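Local structure of orotidine 5'-phosphate decarboxylase (Methanocaldococcus jannaschii, 4LUI) at residues T62-I65 with K66-K70; I95-K98 with Y99-G102. The protein probably catalyses the decarboxylation of orotidine 5'-monophosphate to uridine 5'-monophosphate, the last step of de novo UMP synthesis. All coordinates share one frame; numbering follows the deposited sequence.

Contact 1 of 2, residues T62-I65 with K66-K70; sequences TEII and KEIKK
Glu67 lies one helical turn beyond Glu63, and the bond from Glu67 N to Glu63 O (2.9 Å) brings the base of its side chain beside that carbonyl. Glu67 CB lies 3.6 Å from Glu63 O and a little farther from the oxygen of Ile64. Glu67 CG is nearer still to Glu63 O and also touches the carboxylate, 3.5 Å from Glu63 OE2. A bend at chi2 (-61°) folds the rest of the chain round, and at the tip Glu67 OE2 accepts a hydrogen bond from Lys70 NZ at 2.6 Å, a salt bridge that enters on the syn side of the carboxylate, 24° out of its plane. The two carboxylates come close, Glu63 OE2 lying 4.7 Å from Glu67 OE2, but each has a positive partner: Lys70 for Glu67, and Arg33 for Glu63, whose OE1 is also hydrogen-bonded to Thr60. These partners would be expected to offset the like charges.

A different side of the same helix is greasy. Ile68 hangs from the bond of its N to the oxygen of Ile64; its CG1 lies against that oxygen, 3.2 Å from Ile64 O, and Ile68 CD1 meets Ile64 CG1 at 4.2 Å. Both isoleucines lean on Leu37 of helix 33-43, while Ile68 also reaches Ile50, Val52 and Val76 of the barrel strands. The bonds of Lys66 N to Thr62 O and of Lys69 N to Ile65 O complete a run of four i to i+4 bonds. Such an amphipathic start of a helix, charged on one side and apolar where it faces the sheet, is typical of the outer helices of a TIM barrel, here helix 63-72, which leads into strand 75-82.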
loop_
_atom_site.group_PDB
_atom_site.type_symbol
_atom_site.label_atom_id
_atom_site.label_comp_id
_atom_site.label_asym_id
_atom_site.label_seq_id
_atom_site.Cartn_x
_atom_site.Cartn_y
_atom_site.Cartn_z
ATOM N N THR B 62 -3.287 -6.873 -12.532
ATOM C CA THR B 62 -2.351 -7.962 -12.310
ATOM C C THR B 62 -1.998 -8.777 -13.555
ATOM O O THR B 62 -1.118 -9.627 -13.484
ATOM C CB THR B 62 -2.841 -8.887 -11.185
ATOM O OG1 THR B 62 -4.154 -9.367 -11.498
ATOM C CG2 THR B 62 -2.885 -8.117 -9.873
ATOM N N GLU B 63 -2.659 -8.521 -14.682
ATOM C CA GLU B 63 -2.295 -9.188 -15.935
ATOM C C GLU B 63 -0.797 -9.054 -16.213
ATOM O O GLU B 63 -0.179 -9.978 -16.727
ATOM C CB GLU B 63 -3.120 -8.672 -17.131
ATOM C CG GLU B 63 -2.884 -7.206 -17.512
ATOM C CD GLU B 63 -1.692 -7.016 -18.446
ATOM O OE1 GLU B 63 -1.195 -5.874 -18.564
ATOM O OE2 GLU B 63 -1.257 -8.010 -19.064
ATOM N N ILE B 64 -0.212 -7.912 -15.847
ATOM C CA ILE B 64 1.205 -7.677 -16.126
ATOM C C ILE B 64 2.104 -8.630 -15.334
ATOM O O ILE B 64 3.153 -9.041 -15.811
ATOM C CB ILE B 64 1.615 -6.178 -15.912
ATOM C CG1 ILE B 64 3.028 -5.914 -16.434
ATOM C CG2 ILE B 64 1.518 -5.774 -14.449
ATOM C CD1 ILE B 64 3.235 -6.299 -17.886
ATOM N N ILE B 65 1.691 -8.982 -14.117
ATOM C CA ILE B 65 2.435 -9.952 -13.320
ATOM C C ILE B 65 2.400 -11.329 -13.987
ATOM O O ILE B 65 3.419 -12.018 -14.075
ATOM C CB ILE B 65 1.857 -10.047 -11.900
ATOM C CG1 ILE B 65 1.845 -8.664 -11.245
ATOM C CG2 ILE B 65 2.659 -11.059 -11.059
ATOM C CD1 ILE B 65 1.248 -8.657 -9.849
ATOM N N LYS B 66 1.219 -11.712 -14.460
ATOM C CA LYS B 66 1.030 -12.952 -15.224
ATOM C C LYS B 66 1.952 -12.984 -16.436
ATOM O O LYS B 66 2.612 -13.988 -16.697
ATOM C CB LYS B 66 -0.429 -13.087 -15.681
ATOM C CG LYS B 66 -0.714 -14.316 -16.557
ATOM C CD LYS B 66 -2.204 -14.458 -16.922
ATOM C CE LYS B 66 -2.679 -13.362 -17.875
ATOM N NZ LYS B 66 -4.043 -13.632 -18.444
ATOM N N GLU B 67 2.004 -11.871 -17.161
ATOM C CA GLU B 67 2.779 -11.806 -18.401
ATOM C C GLU B 67 4.269 -11.871 -18.113
ATOM O O GLU B 67 5.021 -12.494 -18.857
ATOM C CB GLU B 67 2.463 -10.530 -19.180
ATOM C CG GLU B 67 1.078 -10.489 -19.782
ATOM C CD GLU B 67 0.843 -11.601 -20.791
ATOM O OE1 GLU B 67 1.727 -11.832 -21.644
ATOM O OE2 GLU B 67 -0.226 -12.244 -20.723
ATOM N N ILE B 68 4.687 -11.204 -17.041
ATOM C CA ILE B 68 6.080 -11.226 -16.609
ATOM C C ILE B 68 6.466 -12.669 -16.284
ATOM O O ILE B 68 7.593 -13.096 -16.553
ATOM C CB ILE B 68 6.333 -10.261 -15.411
ATOM C CG1 ILE B 68 6.359 -8.813 -15.902
ATOM C CG2 ILE B 68 7.648 -10.583 -14.711
ATOM C CD1 ILE B 68 6.426 -7.768 -14.803
ATOM N N LYS B 69 5.502 -13.428 -15.760
ATOM C CA LYS B 69 5.709 -14.842 -15.451
ATOM C C LYS B 69 5.739 -15.753 -16.683
ATOM O O LYS B 69 6.423 -16.777 -16.679
ATOM C CB LYS B 69 4.673 -15.347 -14.443
ATOM C CG LYS B 69 4.916 -14.871 -13.025
ATOM C CD LYS B 69 6.199 -15.460 -12.450
ATOM C CE LYS B 69 6.051 -16.935 -12.135
ATOM N NZ LYS B 69 7.175 -17.442 -11.294
ATOM N N LYS B 70 5.015 -15.395 -17.738
ATOM C CA LYS B 70 5.088 -16.177 -18.968
ATOM C C LYS B 70 6.485 -16.051 -19.574
ATOM O O LYS B 70 6.856 -16.829 -20.453
ATOM C CB LYS B 70 4.048 -15.705 -19.993
ATOM C CG LYS B 70 2.589 -16.032 -19.678
ATOM C CD LYS B 70 1.681 -15.582 -20.826
ATOM C CE LYS B 70 0.205 -15.598 -20.436
ATOM N NZ LYS B 70 -0.646 -14.776 -21.360
#

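Contact 2 of 2, residues I95-K98 with Y99-G102; sequences ITLK and YADG
Lys98 lays its methylene chain beside the ring of the next residue, Tyr99: CG stands over the centre of one face, 3.8 Å from the ring centroid and only 10° off its normal, a CH-pi contact. Extended from chi1 to chi3, the chain carries CG, CD and CE along the ring until Lys98 CE passes 3.3 Å from Tyr99 OH. Over the other face sits Lys66 CB of helix 63-72, while Tyr99 CB rests on Ile65; an alanine here would probably open a gap between Lys98 and Lys66 and leave the methylenes of Lys98 without the face they lie on. A backbone bond, Ala100 N to Thr96 O at 3.1 Å, ties the end of the helix to the turn. A water gives a second grip: it donates to Thr96 O at 2.8 Å and to Ile95 O, and accepts from Tyr99 N. This is the alpha-to-beta turn of a TIM barrel, joining helix 86-97 to strand 102-106. Leu97 reaches across the turn, its CD2 3.7 Å from Gly102 C, and packs on Ala121 and Leu124 of helix 111-124. Lys126 NZ hydrogen-bonds to both Leu97 O and Ala100 O, holding two acceptors together. Thr96, whose OG1 bonds to Ile92 O, packs on Phe80 and on Leu58 of the second subunit.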
loop_
_atom_site.group_PDB
_atom_site.type_symbol
_atom_site.label_atom_id
_atom_site.label_comp_id
_atom_site.label_asym_id
_atom_site.label_seq_id
_atom_site.Cartn_x
_atom_site.Cartn_y
_atom_site.Cartn_z
ATOM N N ILE B 95 -5.565 -11.950 -4.532
ATOM C CA ILE B 95 -5.495 -11.506 -5.928
ATOM C C ILE B 95 -4.044 -11.338 -6.380
ATOM O O ILE B 95 -3.704 -11.622 -7.530
ATOM C CB ILE B 95 -6.327 -10.219 -6.171
ATOM C CG1 ILE B 95 -6.424 -9.913 -7.667
ATOM C CG2 ILE B 95 -5.752 -9.038 -5.416
ATOM C CD1 ILE B 95 -7.611 -9.032 -8.019
ATOM N N THR B 96 -3.189 -10.901 -5.460
ATOM C CA THR B 96 -1.800 -10.599 -5.787
ATOM C C THR B 96 -1.003 -11.878 -5.997
ATOM O O THR B 96 -0.222 -11.991 -6.955
ATOM C CB THR B 96 -1.158 -9.751 -4.682
ATOM O OG1 THR B 96 -1.853 -8.499 -4.590
ATOM C CG2 THR B 96 0.300 -9.481 -4.990
ATOM N N LEU B 97 -1.216 -12.855 -5.118
ATOM C CA LEU B 97 -0.448 -14.091 -5.172
ATOM C C LEU B 97 -0.983 -15.097 -6.189
ATOM O O LEU B 97 -0.421 -16.188 -6.343
ATOM C CB LEU B 97 -0.346 -14.721 -3.776
ATOM C CG LEU B 97 0.434 -13.873 -2.765
ATOM C CD1 LEU B 97 0.381 -14.531 -1.378
ATOM C CD2 LEU B 97 1.879 -13.657 -3.218
ATOM N N LYS B 98 -2.043 -14.730 -6.905
ATOM C CA LYS B 98 -2.496 -15.541 -8.025
ATOM C C LYS B 98 -1.372 -15.695 -9.052
ATOM O O LYS B 98 -1.153 -16.789 -9.574
ATOM C CB LYS B 98 -3.728 -14.915 -8.674
ATOM C CG LYS B 98 -4.306 -15.725 -9.823
ATOM C CD LYS B 98 -5.664 -15.181 -10.251
ATOM C CE LYS B 98 -6.252 -16.010 -11.381
ATOM N NZ LYS B 98 -6.278 -17.456 -11.022
ATOM N N TYR B 99 -0.656 -14.599 -9.317
ATOM C CA TYR B 99 0.440 -14.608 -10.286
ATOM C C TYR B 99 1.817 -14.315 -9.691
ATOM O O TYR B 99 2.827 -14.812 -10.198
ATOM C CB TYR B 99 0.154 -13.657 -11.452
ATOM C CG TYR B 99 -1.144 -13.970 -12.154
ATOM C CD1 TYR B 99 -1.332 -15.190 -12.783
ATOM C CD2 TYR B 99 -2.188 -13.051 -12.175
ATOM C CE1 TYR B 99 -2.521 -15.494 -13.416
ATOM C CE2 TYR B 99 -3.385 -13.345 -12.813
ATOM C CZ TYR B 99 -3.544 -14.569 -13.430
ATOM O OH TYR B 99 -4.730 -14.881 -14.070
ATOM N N ALA B 100 1.868 -13.507 -8.634
ATOM C CA ALA B 100 3.145 -13.233 -7.978
ATOM C C ALA B 100 3.571 -14.405 -7.096
ATOM O O ALA B 100 2.749 -15.216 -6.673
ATOM C CB ALA B 100 3.059 -11.978 -7.143
ATOM N N ASP B 101 4.863 -14.464 -6.806
ATOM C CA ASP B 101 5.415 -15.522 -5.976
ATOM C C ASP B 101 5.589 -15.085 -4.536
ATOM O O ASP B 101 5.804 -15.915 -3.663
ATOM C CB ASP B 101 6.757 -15.964 -6.544
ATOM C CG ASP B 101 6.618 -16.498 -7.940
ATOM O OD1 ASP B 101 5.899 -17.511 -8.097
ATOM O OD2 ASP B 101 7.202 -15.906 -8.872
ATOM N N GLY B 102 5.503 -13.786 -4.300
ATOM C CA GLY B 102 5.659 -13.251 -2.964
ATOM C C GLY B 102 5.061 -11.865 -2.903
ATOM O O GLY B 102 4.840 -11.222 -3.930
HETATM O O HOH W 1 -1.503 -11.617 -9.412
#

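In the fold
Contact 1 closes before contact 2 opens, and both sit on the outside of the same eight-stranded parallel barrel, their centres about 10 Å apart. Helix 63-72 leads into strand 75-82, from which helix 86-97 follows, so the two contacts belong to consecutive beta-alpha units. They touch directly: Lys69 NZ forms a salt bridge with Asp101 OD2 at 2.9 Å, and Ile65 CG2 packs 3.6 Å from Tyr99 CB. The turn after helix 86-97 is thus joined to helix 63-72 by charge and by apolar contact. Strand 75-82, which carries substrate-binding residues predicted by rule, such as Phe80, is packed by side chains from both contacts.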